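Local coordinates for protein methylaspartate ammonia-lyase (Citrobacter amalonaticus, PDB 1KKO) that catalyses the reversible anti elimination of ammonia from L-threo-3-methylaspartate to give mesaconate, using magnesium as its cofactor, at residues 96-101 against 115-121; 149-155 against 373-377; 188-192 against 230-234. All coordinates share one frame; numbering follows the deposited sequence.

The three contacts run from the N-terminal region into the TIM barrel. Contact 1, partly buried, is mostly apolar, with a CH-pi contact on a histidine, and lies on the far side of the chain's centre from contact 3, about 42 Å away between centres. Contact 2 is the buried one: it joins helix 150-157 to barrel helix 365-378 through a histidine, a threonine and small apolar groups. Helix 128-146 is common ground, since I97 and F116 of contact 1 lean on its L134 and K150 of contact 2 on its L139. In contact 3, also partly buried, backbone hydrogen bonds pair two neighbouring barrel strands where they begin, and a tyrosine hydroxyl ties the loops before them.

Contact 1. Residues 96-101 against 115-121; sequences HIKPLL and FFDKLRI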
ATOM      1  N   HIS A  96      29.264   9.292  -3.837  1.00 19.94           N
ATOM      2  CA  HIS A  96      29.420  10.448  -2.968  1.00 19.33           C
ATOM      3  C   HIS A  96      28.912  10.280  -1.554  1.00 18.45           C
ATOM      4  O   HIS A  96      29.331  11.005  -0.662  1.00 19.69           O
ATOM      5  CB  HIS A  96      28.661  11.633  -3.559  1.00 20.02           C
ATOM      6  CG  HIS A  96      29.178  12.090  -4.882  1.00 21.06           C
ATOM      7  ND1 HIS A  96      28.377  12.205  -5.998  1.00 23.35           N
ATOM      8  CD2 HIS A  96      30.414  12.489  -5.266  1.00 21.63           C
ATOM      9  CE1 HIS A  96      29.101  12.639  -7.013  1.00 22.70           C
ATOM     10  NE2 HIS A  96      30.340  12.820  -6.596  1.00 23.69           N
ATOM     11  N   ILE A  97      27.973   9.364  -1.343  1.00 16.63           N
ATOM     12  CA  ILE A  97      27.348   9.261  -0.041  1.00 15.81           C
ATOM     13  C   ILE A  97      27.726   8.002   0.727  1.00 15.34           C
ATOM     14  O   ILE A  97      27.911   8.058   1.935  1.00 15.06           O
ATOM     15  CB  ILE A  97      25.816   9.413  -0.201  1.00 15.56           C
ATOM     16  CG1 ILE A  97      25.478  10.757  -0.868  1.00 15.80           C
ATOM     17  CG2 ILE A  97      25.122   9.278   1.145  1.00 14.45           C
ATOM     18  CD1 ILE A  97      25.999  12.002  -0.121  1.00 16.58           C
ATOM     19  N   LYS A  98      27.840   6.876   0.037  1.00 15.43           N
ATOM     20  CA  LYS A  98      28.246   5.644   0.702  1.00 16.12           C
ATOM     21  C   LYS A  98      29.487   5.821   1.609  1.00 16.04           C
ATOM     22  O   LYS A  98      29.468   5.384   2.750  1.00 15.97           O
ATOM     23  CB  LYS A  98      28.461   4.530  -0.320  1.00 16.73           C
ATOM     24  CG  LYS A  98      28.851   3.193   0.296  1.00 19.32           C
ATOM     25  CD  LYS A  98      29.030   2.071  -0.734  1.00 23.25           C
ATOM     26  CE  LYS A  98      28.806   2.506  -2.160  1.00 26.74           C
ATOM     27  NZ  LYS A  98      28.090   1.448  -2.921  1.00 29.16           N
ATOM     28  N   PRO A  99      30.564   6.454   1.131  1.00 16.59           N
ATOM     29  CA  PRO A  99      31.748   6.642   1.987  1.00 17.07           C
ATOM     30  C   PRO A  99      31.530   7.543   3.195  1.00 16.85           C
ATOM     31  O   PRO A  99      32.293   7.504   4.161  1.00 17.76           O
ATOM     32  CB  PRO A  99      32.766   7.279   1.046  1.00 17.50           C
ATOM     33  CG  PRO A  99      32.322   6.921  -0.295  1.00 17.38           C
ATOM     34  CD  PRO A  99      30.802   6.951  -0.233  1.00 16.71           C
ATOM     35  N   LEU A 100      30.505   8.382   3.138  1.00 16.48           N
ATOM     36  CA  LEU A 100      30.184   9.240   4.259  1.00 16.28           C
ATOM     37  C   LEU A 100      29.331   8.516   5.285  1.00 15.77           C
ATOM     38  O   LEU A 100      29.187   8.970   6.419  1.00 18.20           O
ATOM     39  CB  LEU A 100      29.475  10.506   3.779  1.00 15.84           C
ATOM     40  CG  LEU A 100      30.323  11.384   2.857  1.00 16.48           C
ATOM     41  CD1 LEU A 100      29.520  12.536   2.268  1.00 16.77           C
ATOM     42  CD2 LEU A 100      31.515  11.910   3.612  1.00 17.59           C
ATOM     43  N   LEU A 101      28.746   7.390   4.883  1.00 15.19           N
ATOM     44  CA  LEU A 101      27.907   6.605   5.783  1.00 14.29           C
ATOM     45  C   LEU A 101      28.659   5.458   6.437  1.00 14.23           C
ATOM     46  O   LEU A 101      28.503   5.208   7.629  1.00 13.85           O
ATOM     47  CB  LEU A 101      26.714   6.029   5.019  1.00 13.36           C
ATOM     48  CG  LEU A 101      25.649   7.043   4.609  1.00 13.16           C
ATOM     49  CD1 LEU A 101      24.740   6.423   3.569  1.00 13.31           C
ATOM     50  CD2 LEU A 101      24.868   7.517   5.814  1.00 13.28           C
ATOM     51  N   PHE A 115      24.250  16.904   9.325  1.00 14.26           N
ATOM     52  CA  PHE A 115      25.365  16.826   8.402  1.00 14.31           C
ATOM     53  C   PHE A 115      24.877  16.633   6.981  1.00 13.47           C
ATOM     54  O   PHE A 115      25.253  17.370   6.080  1.00 14.29           O
ATOM     55  CB  PHE A 115      26.337  15.713   8.788  1.00 14.08           C
ATOM     56  CG  PHE A 115      27.387  15.464   7.756  1.00 14.60           C
ATOM     57  CD1 PHE A 115      28.532  16.242   7.709  1.00 15.98           C
ATOM     58  CD2 PHE A 115      27.228  14.476   6.810  1.00 15.07           C
ATOM     59  CE1 PHE A 115      29.483  16.025   6.750  1.00 17.46           C
ATOM     60  CE2 PHE A 115      28.182  14.264   5.845  1.00 15.66           C
ATOM     61  CZ  PHE A 115      29.316  15.042   5.825  1.00 16.30           C
ATOM     62  N   PHE A 116      24.015  15.644   6.773  1.00 13.55           N
ATOM     63  CA  PHE A 116      23.515  15.407   5.428  1.00 13.49           C
ATOM     64  C   PHE A 116      22.529  16.455   4.960  1.00 13.74           C
ATOM     65  O   PHE A 116      22.401  16.667   3.765  1.00 14.27           O
ATOM     66  CB  PHE A 116      22.925  13.997   5.309  1.00 13.78           C
ATOM     67  CG  PHE A 116      23.970  12.939   5.365  1.00 12.78           C
ATOM     68  CD1 PHE A 116      24.811  12.733   4.295  1.00 13.28           C
ATOM     69  CD2 PHE A 116      24.159  12.187   6.504  1.00 12.71           C
ATOM     70  CE1 PHE A 116      25.810  11.777   4.355  1.00 12.97           C
ATOM     71  CE2 PHE A 116      25.168  11.233   6.571  1.00 13.35           C
ATOM     72  CZ  PHE A 116      25.983  11.035   5.500  1.00 13.24           C
ATOM     73  N   ASP A 117      21.865  17.136   5.888  1.00 14.04           N
ATOM     74  CA  ASP A 117      20.896  18.140   5.482  1.00 15.13           C
ATOM     75  C   ASP A 117      21.554  19.368   4.875  1.00 16.59           C
ATOM     76  O   ASP A 117      20.905  20.074   4.110  1.00 17.31           O
ATOM     77  CB  ASP A 117      20.017  18.574   6.649  1.00 14.77           C
ATOM     78  CG  ASP A 117      18.635  18.961   6.204  1.00 14.58           C
ATOM     79  OD1 ASP A 117      17.994  18.171   5.458  1.00 15.32           O
ATOM     80  OD2 ASP A 117      18.115  20.029   6.553  1.00 15.28           O
ATOM     81  N   LYS A 118      22.819  19.612   5.226  1.00 17.98           N
ATOM     82  CA  LYS A 118      23.559  20.798   4.788  1.00 19.58           C
ATOM     83  C   LYS A 118      24.705  20.495   3.821  1.00 19.76           C
ATOM     84  O   LYS A 118      25.392  21.406   3.346  1.00 20.18           O
ATOM     85  CB  LYS A 118      24.124  21.519   6.008  1.00 20.57           C
ATOM     86  CG  LYS A 118      23.079  22.180   6.885  1.00 23.84           C
ATOM     87  CD  LYS A 118      22.496  21.243   7.914  1.00 27.01           C
ATOM     88  CE  LYS A 118      22.173  21.985   9.188  1.00 28.42           C
ATOM     89  NZ  LYS A 118      21.714  23.393   8.908  1.00 28.91           N
ATOM     90  N   LEU A 119      24.905  19.220   3.524  1.00 20.07           N
ATOM     91  CA  LEU A 119      25.955  18.797   2.616  1.00 19.90           C
ATOM     92  C   LEU A 119      25.750  19.319   1.193  1.00 20.99           C
ATOM     93  O   LEU A 119      24.654  19.275   0.665  1.00 21.64           O
ATOM     94  CB  LEU A 119      25.985  17.274   2.592  1.00 18.91           C
ATOM     95  CG  LEU A 119      27.136  16.665   1.807  1.00 17.10           C
ATOM     96  CD1 LEU A 119      28.468  16.972   2.462  1.00 18.20           C
ATOM     97  CD2 LEU A 119      26.945  15.164   1.680  1.00 16.55           C
ATOM     98  N   ARG A 120      26.825  19.792   0.564  1.00 22.13           N
ATOM     99  CA  ARG A 120      26.747  20.215  -0.833  1.00 22.92           C
ATOM    100  C   ARG A 120      27.746  19.457  -1.704  1.00 22.99           C
ATOM    101  O   ARG A 120      28.919  19.309  -1.338  1.00 23.60           O
ATOM    102  CB  ARG A 120      26.976  21.716  -0.975  1.00 23.23           C
ATOM    103  CG  ARG A 120      25.830  22.547  -0.448  1.00 23.89           C
ATOM    104  CD  ARG A 120      26.148  24.022  -0.348  1.00 25.41           C
ATOM    105  NE  ARG A 120      25.015  24.775   0.180  1.00 27.51           N
ATOM    106  CZ  ARG A 120      24.021  25.244  -0.562  1.00 28.10           C
ATOM    107  NH1 ARG A 120      24.011  25.045  -1.872  1.00 27.92           N
ATOM    108  NH2 ARG A 120      23.032  25.912   0.010  1.00 29.76           N
ATOM    109  N   ILE A 121      27.267  18.978  -2.847  1.00 23.33           N
ATOM    110  CA  ILE A 121      28.077  18.233  -3.804  1.00 23.72           C
ATOM    111  C   ILE A 121      28.041  19.041  -5.085  1.00 23.84           C
ATOM    112  O   ILE A 121      26.960  19.338  -5.602  1.00 23.67           O
ATOM    113  CB  ILE A 121      27.480  16.838  -4.078  1.00 24.13           C
ATOM    114  CG1 ILE A 121      27.368  16.017  -2.788  1.00 25.39           C
ATOM    115  CG2 ILE A 121      28.313  16.102  -5.124  1.00 24.45           C
ATOM    116  CD1 ILE A 121      28.687  15.577  -2.229  1.00 25.95           C
TER
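F116 fits against the last turn of helix 86-101, meeting three of its residues round one end of the ring. L100 CB touches F116 CE1 at 3.9 Å, and the L100 carbonyl oxygen lies near the ring plane, at the CZ edge. From L101 the CD2 methyl reaches F116 CZ at 3.7 Å, while I97 brings CG2 obliquely to CE1. F116 CG lies opposite its own carbonyl carbon (chi1 -70°), which sends the ring away from helix 110-118 and across to the other helix. F115, one residue earlier, holds its CD2 above the centre of one face of F116. L134 and L138 of helix 128-146 also touch this ring.

L100 works with its far end as well. Its CD1 meets L119 CD2 tip to tip at 3.7 Å, and the same CD1 touches the edge of the F115 ring at CE2, 4.2 Å away. I97 CD1 comes in beside them, 3.8 Å from L119 CD2, so that one leucine methyl serves both helix residues. R104 binds the L100 carbonyl oxygen and makes a cation-pi contact with F115.

At the other end of the contact, where H96 begins 96-101 and I121 ends 115-121, I121 sets its CG2 methyl squarely over the imidazole of H96, 3.9 Å from the centroid and only 5° off the ring normal, a CH-pi contact. F92 approaches H96 edge-to-face, and L126 packs on I121.

Helices 86-101 and 110-118 and the small hairpin of strands 120-121 and 124-125 thus share one apolar seam. With helix 128-146 and strand 3-18 both against I97 and L101, it belongs to the helical layer of the alpha+beta N-terminal domain of the enolase superfamily.

Contact 2. Residues 149-155 against 373-377; sequences LKTEVVC and HVALA
K150, T151, V154 and C155 meet H373 and A377 where helix 150-157 packs on helix 365-378, an outer helix of the TIM barrel. The short helical segments run at 46° to each other, with their axes 8.0 Å apart. At the start of helix 150-157 the E152 side chain accepts the backbone N-H of the N-cap residue, L149 N lying 2.9 Å from E152 OE1 in a nearly straight bond (172°).

The ring contact is made by K150. Its chain bends at chi3 and chi4 and lays CE over one face of the H373 imidazole, 4.1 Å from the centroid. The ammonium group goes on to a salt bridge with D140, while H373 NE2 is hydrogen-bonded to E401, so the two polar ends are held by two further helices, 128-146 and 392-410. T151 N lies 3.1 Å from H373 ND1 in a bent hydrogen bond, but that nitrogen is modelled too near a neighbour and the bond is doubtful.

Apolar packing centres on A377. Its CB meets V154 CG1 at 3.5 Å and, at 3.6 Å, C155 SG, the sulfur that forms the disulfide with C162.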
ATOM      1  N   LEU A 149      12.613   2.459  19.936  1.00 13.25           N
ATOM      2  CA  LEU A 149      11.796   2.676  18.754  1.00 12.93           C
ATOM      3  C   LEU A 149      12.192   4.019  18.159  1.00 12.35           C
ATOM      4  O   LEU A 149      12.693   4.895  18.859  1.00 12.63           O
ATOM      5  CB  LEU A 149      10.326   2.730  19.126  1.00 13.61           C
ATOM      6  CG  LEU A 149       9.829   1.562  19.970  1.00 15.50           C
ATOM      7  CD1 LEU A 149       8.340   1.662  20.173  1.00 16.06           C
ATOM      8  CD2 LEU A 149      10.205   0.232  19.344  1.00 17.25           C
ATOM      9  N   LYS A 150      11.945   4.211  16.872  1.00 11.57           N
ATOM     10  CA  LYS A 150      12.243   5.493  16.254  1.00 11.27           C
ATOM     11  C   LYS A 150      11.557   6.639  17.004  1.00 11.76           C
ATOM     12  O   LYS A 150      12.162   7.685  17.218  1.00 11.71           O
ATOM     13  CB  LYS A 150      11.843   5.482  14.787  1.00 11.12           C
ATOM     14  CG  LYS A 150      12.796   4.658  13.912  1.00 11.34           C
ATOM     15  CD  LYS A 150      12.392   4.692  12.434  1.00 11.61           C
ATOM     16  CE  LYS A 150      11.143   3.874  12.131  1.00 12.18           C
ATOM     17  NZ  LYS A 150      11.329   2.431  12.420  1.00 12.61           N
ATOM     18  N   THR A 151      10.318   6.434  17.436  1.00 11.79           N
ATOM     19  CA  THR A 151       9.604   7.469  18.176  1.00 12.93           C
ATOM     20  C   THR A 151      10.382   7.873  19.420  1.00 12.76           C
ATOM     21  O   THR A 151      10.435   9.054  19.777  1.00 13.21           O
ATOM     22  CB  THR A 151       8.209   6.980  18.612  1.00 13.99           C
ATOM     23  OG1 THR A 151       8.300   5.814  19.429  1.00 21.17           O
ATOM     24  CG2 THR A 151       7.416   6.530  17.500  1.00 12.56           C
ATOM     25  N   GLU A 152      10.941   6.885  20.111  1.00 13.07           N
ATOM     26  CA  GLU A 152      11.672   7.139  21.358  1.00 13.03           C
ATOM     27  C   GLU A 152      12.937   7.925  21.105  1.00 13.07           C
ATOM     28  O   GLU A 152      13.332   8.765  21.921  1.00 13.78           O
ATOM     29  CB  GLU A 152      11.995   5.817  22.055  1.00 13.52           C
ATOM     30  CG  GLU A 152      10.761   5.122  22.596  1.00 15.05           C
ATOM     31  CD  GLU A 152      11.085   3.800  23.246  1.00 16.87           C
ATOM     32  OE1 GLU A 152      11.790   2.992  22.624  1.00 16.45           O
ATOM     33  OE2 GLU A 152      10.654   3.580  24.394  1.00 20.96           O
ATOM     34  N   VAL A 153      13.606   7.669  20.000  1.00 13.07           N
ATOM     35  CA  VAL A 153      14.808   8.410  19.686  1.00 12.86           C
ATOM     36  C   VAL A 153      14.455   9.881  19.529  1.00 13.12           C
ATOM     37  O   VAL A 153      15.178  10.754  20.026  1.00 13.68           O
ATOM     38  CB  VAL A 153      15.478   7.897  18.394  1.00 12.59           C
ATOM     39  CG1 VAL A 153      16.635   8.795  17.997  1.00 12.61           C
ATOM     40  CG2 VAL A 153      15.963   6.463  18.563  1.00 12.91           C
ATOM     41  N   VAL A 154      13.347  10.164  18.847  1.00 13.08           N
ATOM     42  CA  VAL A 154      12.923  11.540  18.645  1.00 13.45           C
ATOM     43  C   VAL A 154      12.590  12.162  19.995  1.00 14.02           C
ATOM     44  O   VAL A 154      13.040  13.260  20.314  1.00 14.10           O
ATOM     45  CB  VAL A 154      11.727  11.644  17.689  1.00 12.69           C
ATOM     46  CG1 VAL A 154      11.266  13.093  17.565  1.00 12.68           C
ATOM     47  CG2 VAL A 154      12.093  11.104  16.319  1.00 13.48           C
ATOM     48  N   CYS A 155      11.814  11.470  20.808  1.00 13.91           N
ATOM     49  CA  CYS A 155      11.474  12.039  22.117  1.00 14.96           C
ATOM     50  C   CYS A 155      12.714  12.290  22.969  1.00 14.85           C
ATOM     51  O   CYS A 155      12.778  13.281  23.708  1.00 15.50           O
ATOM     52  CB  CYS A 155      10.523  11.142  22.864  1.00 15.59           C
ATOM     53  SG  CYS A 155       8.889  11.080  22.120  1.00 19.15           S
ATOM     54  N   HIS A 373       6.317   7.477  13.301  1.00 10.35           N
ATOM     55  CA  HIS A 373       7.121   7.665  14.503  1.00 10.68           C
ATOM     56  C   HIS A 373       7.419   9.127  14.766  1.00 11.05           C
ATOM     57  O   HIS A 373       7.384   9.575  15.908  1.00 11.51           O
ATOM     58  CB  HIS A 373       8.395   6.847  14.419  1.00 10.51           C
ATOM     59  CG  HIS A 373       8.143   5.379  14.535  1.00 10.11           C
ATOM     60  ND1 HIS A 373       8.408   4.663  15.685  1.00 11.61           N
ATOM     61  CD2 HIS A 373       7.588   4.508  13.658  1.00 11.25           C
ATOM     62  CE1 HIS A 373       8.031   3.409  15.499  1.00 10.95           C
ATOM     63  NE2 HIS A 373       7.544   3.286  14.275  1.00 11.28           N
ATOM     64  N   VAL A 374       7.706   9.874  13.714  1.00 11.11           N
ATOM     65  CA  VAL A 374       7.901  11.298  13.850  1.00 11.68           C
ATOM     66  C   VAL A 374       6.658  11.943  14.443  1.00 11.13           C
ATOM     67  O   VAL A 374       6.767  12.750  15.363  1.00 11.79           O
ATOM     68  CB  VAL A 374       8.250  11.896  12.502  1.00 11.71           C
ATOM     69  CG1 VAL A 374       8.173  13.414  12.533  1.00 12.55           C
ATOM     70  CG2 VAL A 374       9.644  11.412  12.070  1.00 12.78           C
ATOM     71  N   ALA A 375       5.477  11.560  13.968  1.00 11.16           N
ATOM     72  CA  ALA A 375       4.231  12.153  14.427  1.00 11.37           C
ATOM     73  C   ALA A 375       3.915  11.786  15.861  1.00 11.33           C
ATOM     74  O   ALA A 375       3.471  12.620  16.652  1.00 11.65           O
ATOM     75  CB  ALA A 375       3.090  11.746  13.515  1.00 10.80           C
ATOM     76  N   LEU A 376       4.121  10.533  16.227  1.00 11.62           N
ATOM     77  CA  LEU A 376       3.805  10.101  17.577  1.00 12.33           C
ATOM     78  C   LEU A 376       4.632  10.858  18.595  1.00 12.37           C
ATOM     79  O   LEU A 376       4.170  11.094  19.713  1.00 13.69           O
ATOM     80  CB  LEU A 376       4.018   8.604  17.733  1.00 11.87           C
ATOM     81  CG  LEU A 376       2.917   7.732  17.137  1.00 12.53           C
ATOM     82  CD1 LEU A 376       3.322   6.275  17.205  1.00 12.88           C
ATOM     83  CD2 LEU A 376       1.588   7.960  17.866  1.00 13.18           C
ATOM     84  N   ALA A 377       5.839  11.241  18.207  1.00 12.17           N
ATOM     85  CA  ALA A 377       6.715  12.014  19.077  1.00 12.61           C
ATOM     86  C   ALA A 377       6.369  13.502  19.083  1.00 12.90           C
ATOM     87  O   ALA A 377       6.236  14.104  20.141  1.00 14.02           O
ATOM     88  CB  ALA A 377       8.155  11.835  18.668  1.00 13.17           C
TER

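Contact 3. Residues 188-192 against 230-234; sequences GVDVL and RYHPT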
ATOM      1  N   GLY A 188     -13.804   4.090   9.319  1.00 13.82           N
ATOM      2  CA  GLY A 188     -13.853   5.053  10.407  1.00 14.22           C
ATOM      3  C   GLY A 188     -12.784   6.122  10.383  1.00 14.10           C
ATOM      4  O   GLY A 188     -12.278   6.537  11.424  1.00 14.79           O
ATOM      5  N   VAL A 189     -12.476   6.620   9.196  1.00 13.40           N
ATOM      6  CA  VAL A 189     -11.375   7.562   9.056  1.00 13.70           C
ATOM      7  C   VAL A 189     -11.674   8.883   9.768  1.00 13.36           C
ATOM      8  O   VAL A 189     -12.787   9.403   9.694  1.00 14.17           O
ATOM      9  CB  VAL A 189     -11.020   7.747   7.577  1.00 13.97           C
ATOM     10  CG1 VAL A 189      -9.936   8.782   7.387  1.00 15.52           C
ATOM     11  CG2 VAL A 189     -10.561   6.418   7.004  1.00 15.44           C
ATOM     12  N   ASP A 190     -10.682   9.426  10.463  1.00 12.80           N
ATOM     13  CA  ASP A 190     -10.894  10.625  11.278  1.00 12.87           C
ATOM     14  C   ASP A 190     -11.162  11.892  10.471  1.00 12.73           C
ATOM     15  O   ASP A 190     -11.933  12.748  10.903  1.00 13.29           O
ATOM     16  CB  ASP A 190      -9.678  10.905  12.162  1.00 12.95           C
ATOM     17  CG  ASP A 190      -9.241   9.711  12.979  1.00 14.03           C
ATOM     18  OD1 ASP A 190     -10.070   9.137  13.718  1.00 16.28           O
ATOM     19  OD2 ASP A 190      -8.066   9.305  12.955  1.00 13.66           O
ATOM     20  N   VAL A 191     -10.484  12.036   9.334  1.00 12.16           N
ATOM     21  CA  VAL A 191     -10.551  13.238   8.520  1.00 11.94           C
ATOM     22  C   VAL A 191     -10.600  12.798   7.059  1.00 11.30           C
ATOM     23  O   VAL A 191      -9.868  11.888   6.666  1.00 12.08           O
ATOM     24  CB  VAL A 191      -9.318  14.131   8.755  1.00 11.52           C
ATOM     25  CG1 VAL A 191      -9.499  15.480   8.051  1.00 11.39           C
ATOM     26  CG2 VAL A 191      -9.049  14.329  10.248  1.00 12.29           C
ATOM     27  N   LEU A 192     -11.413  13.455   6.241  1.00 12.10           N
ATOM     28  CA  LEU A 192     -11.598  13.006   4.872  1.00 12.32           C
ATOM     29  C   LEU A 192     -12.219  14.124   4.068  1.00 12.33           C
ATOM     30  O   LEU A 192     -12.797  15.042   4.653  1.00 12.54           O
ATOM     31  CB  LEU A 192     -12.510  11.771   4.841  1.00 12.75           C
ATOM     32  CG  LEU A 192     -13.998  11.971   5.134  1.00 14.11           C
ATOM     33  CD1 LEU A 192     -14.780  10.745   4.689  1.00 14.86           C
ATOM     34  CD2 LEU A 192     -14.281  12.305   6.594  1.00 14.27           C
ATOM     35  N   ARG A 230     -21.742   8.332  16.961  1.00 29.89           N
ATOM     36  CA  ARG A 230     -20.488   8.726  17.579  1.00 28.95           C
ATOM     37  C   ARG A 230     -19.463   9.122  16.510  1.00 26.90           C
ATOM     38  O   ARG A 230     -18.491   9.810  16.814  1.00 26.91           O
ATOM     39  CB  ARG A 230     -19.935   7.579  18.421  1.00 29.86           C
ATOM     40  CG  ARG A 230     -20.857   7.143  19.553  1.00 32.14           C
ATOM     41  CD  ARG A 230     -20.257   6.070  20.450  1.00 35.21           C
ATOM     42  NE  ARG A 230     -20.027   4.812  19.742  1.00 37.82           N
ATOM     43  CZ  ARG A 230     -20.976   3.934  19.430  1.00 39.47           C
ATOM     44  NH1 ARG A 230     -22.243   4.163  19.756  1.00 40.25           N
ATOM     45  NH2 ARG A 230     -20.657   2.820  18.785  1.00 39.93           N
ATOM     46  N   TYR A 231     -19.683   8.690  15.269  1.00 24.23           N
ATOM     47  CA  TYR A 231     -18.752   8.996  14.176  1.00 22.31           C
ATOM     48  C   TYR A 231     -19.007  10.399  13.649  1.00 21.22           C
ATOM     49  O   TYR A 231     -19.989  10.639  12.959  1.00 20.99           O
ATOM     50  CB  TYR A 231     -18.877   7.967  13.049  1.00 21.64           C
ATOM     51  CG  TYR A 231     -17.885   8.172  11.921  1.00 20.38           C
ATOM     52  CD1 TYR A 231     -16.513   8.190  12.160  1.00 18.83           C
ATOM     53  CD2 TYR A 231     -18.321   8.360  10.623  1.00 19.39           C
ATOM     54  CE1 TYR A 231     -15.610   8.375  11.122  1.00 18.24           C
ATOM     55  CE2 TYR A 231     -17.432   8.544   9.591  1.00 18.23           C
ATOM     56  CZ  TYR A 231     -16.077   8.548   9.847  1.00 17.25           C
ATOM     57  OH  TYR A 231     -15.212   8.742   8.799  1.00 16.35           O
ATOM     58  N   HIS A 232     -18.081  11.306  13.950  1.00 20.07           N
ATOM     59  CA  HIS A 232     -18.223  12.723  13.638  1.00 19.60           C
ATOM     60  C   HIS A 232     -16.890  13.210  13.081  1.00 18.33           C
ATOM     61  O   HIS A 232     -16.158  13.945  13.752  1.00 18.19           O
ATOM     62  CB  HIS A 232     -18.574  13.474  14.932  1.00 20.35           C
ATOM     63  CG  HIS A 232     -19.068  14.875  14.728  1.00 22.27           C
ATOM     64  ND1 HIS A 232     -18.261  15.979  14.884  1.00 23.90           N
ATOM     65  CD2 HIS A 232     -20.302  15.351  14.439  1.00 23.34           C
ATOM     66  CE1 HIS A 232     -18.969  17.074  14.666  1.00 23.36           C
ATOM     67  NE2 HIS A 232     -20.210  16.721  14.392  1.00 24.45           N
ATOM     68  N   PRO A 233     -16.551  12.793  11.867  1.00 16.84           N
ATOM     69  CA  PRO A 233     -15.243  13.143  11.309  1.00 16.02           C
ATOM     70  C   PRO A 233     -15.144  14.593  10.874  1.00 15.72           C
ATOM     71  O   PRO A 233     -16.134  15.309  10.758  1.00 16.60           O
ATOM     72  CB  PRO A 233     -15.154  12.244  10.080  1.00 16.14           C
ATOM     73  CG  PRO A 233     -16.561  12.135   9.654  1.00 16.41           C
ATOM     74  CD  PRO A 233     -17.323  11.953  10.937  1.00 17.06           C
ATOM     75  N   THR A 234     -13.913  15.011  10.630  1.00 14.52           N
ATOM     76  CA  THR A 234     -13.641  16.335  10.084  1.00 14.43           C
ATOM     77  C   THR A 234     -13.539  16.254   8.573  1.00 13.75           C
ATOM     78  O   THR A 234     -13.001  15.285   8.037  1.00 13.49           O
ATOM     79  CB  THR A 234     -12.336  16.859  10.675  1.00 14.52           C
ATOM     80  OG1 THR A 234     -12.571  17.205  12.041  1.00 15.73           O
ATOM     81  CG2 THR A 234     -11.866  18.150  10.013  1.00 14.55           C
TER
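Y231 OH donates a short hydrogen bond, 2.7 Å, to V189 O, arriving in the carbonyl plane on a lone pair. With Y231 CG trans to the backbone N (chi1 -177°), the ring is carried across to the turn at G188. There G188, with positive phi, is the C-prime residue of a Schellman motif closing helix 179-186. P233 lies across one face of the tyrosine, with its CD 3.6 Å above the ring plane and over its centre.

Beyond the ring, T234 is joined to both neighbours of V191: T234 N binds D190 O at 3.0 Å (162° at the hydrogen), and L192 N binds T234 O, also at 3.0 Å. T234 O further receives the CA-H of V191, with CA 3.2 Å away. The side chains of V191 and T234 lie side by side on the same face of the sheet, CG1 of V191 4.1 Å from CG2 of T234. The end of L192 reaches P233, CD2 lying 3.6 Å from P233 CB, and I222 of helix 209-225 packs on L192, Y231 and P233 alike.

H194, the transition-state stabiliser, is about 7 Å from L192, side chain to side chain. The single parallel bridge opens the pairing of strands 191-194 and 234-238, which helix 209-225 connects as a beta-alpha-beta crossover of the TIM barrel.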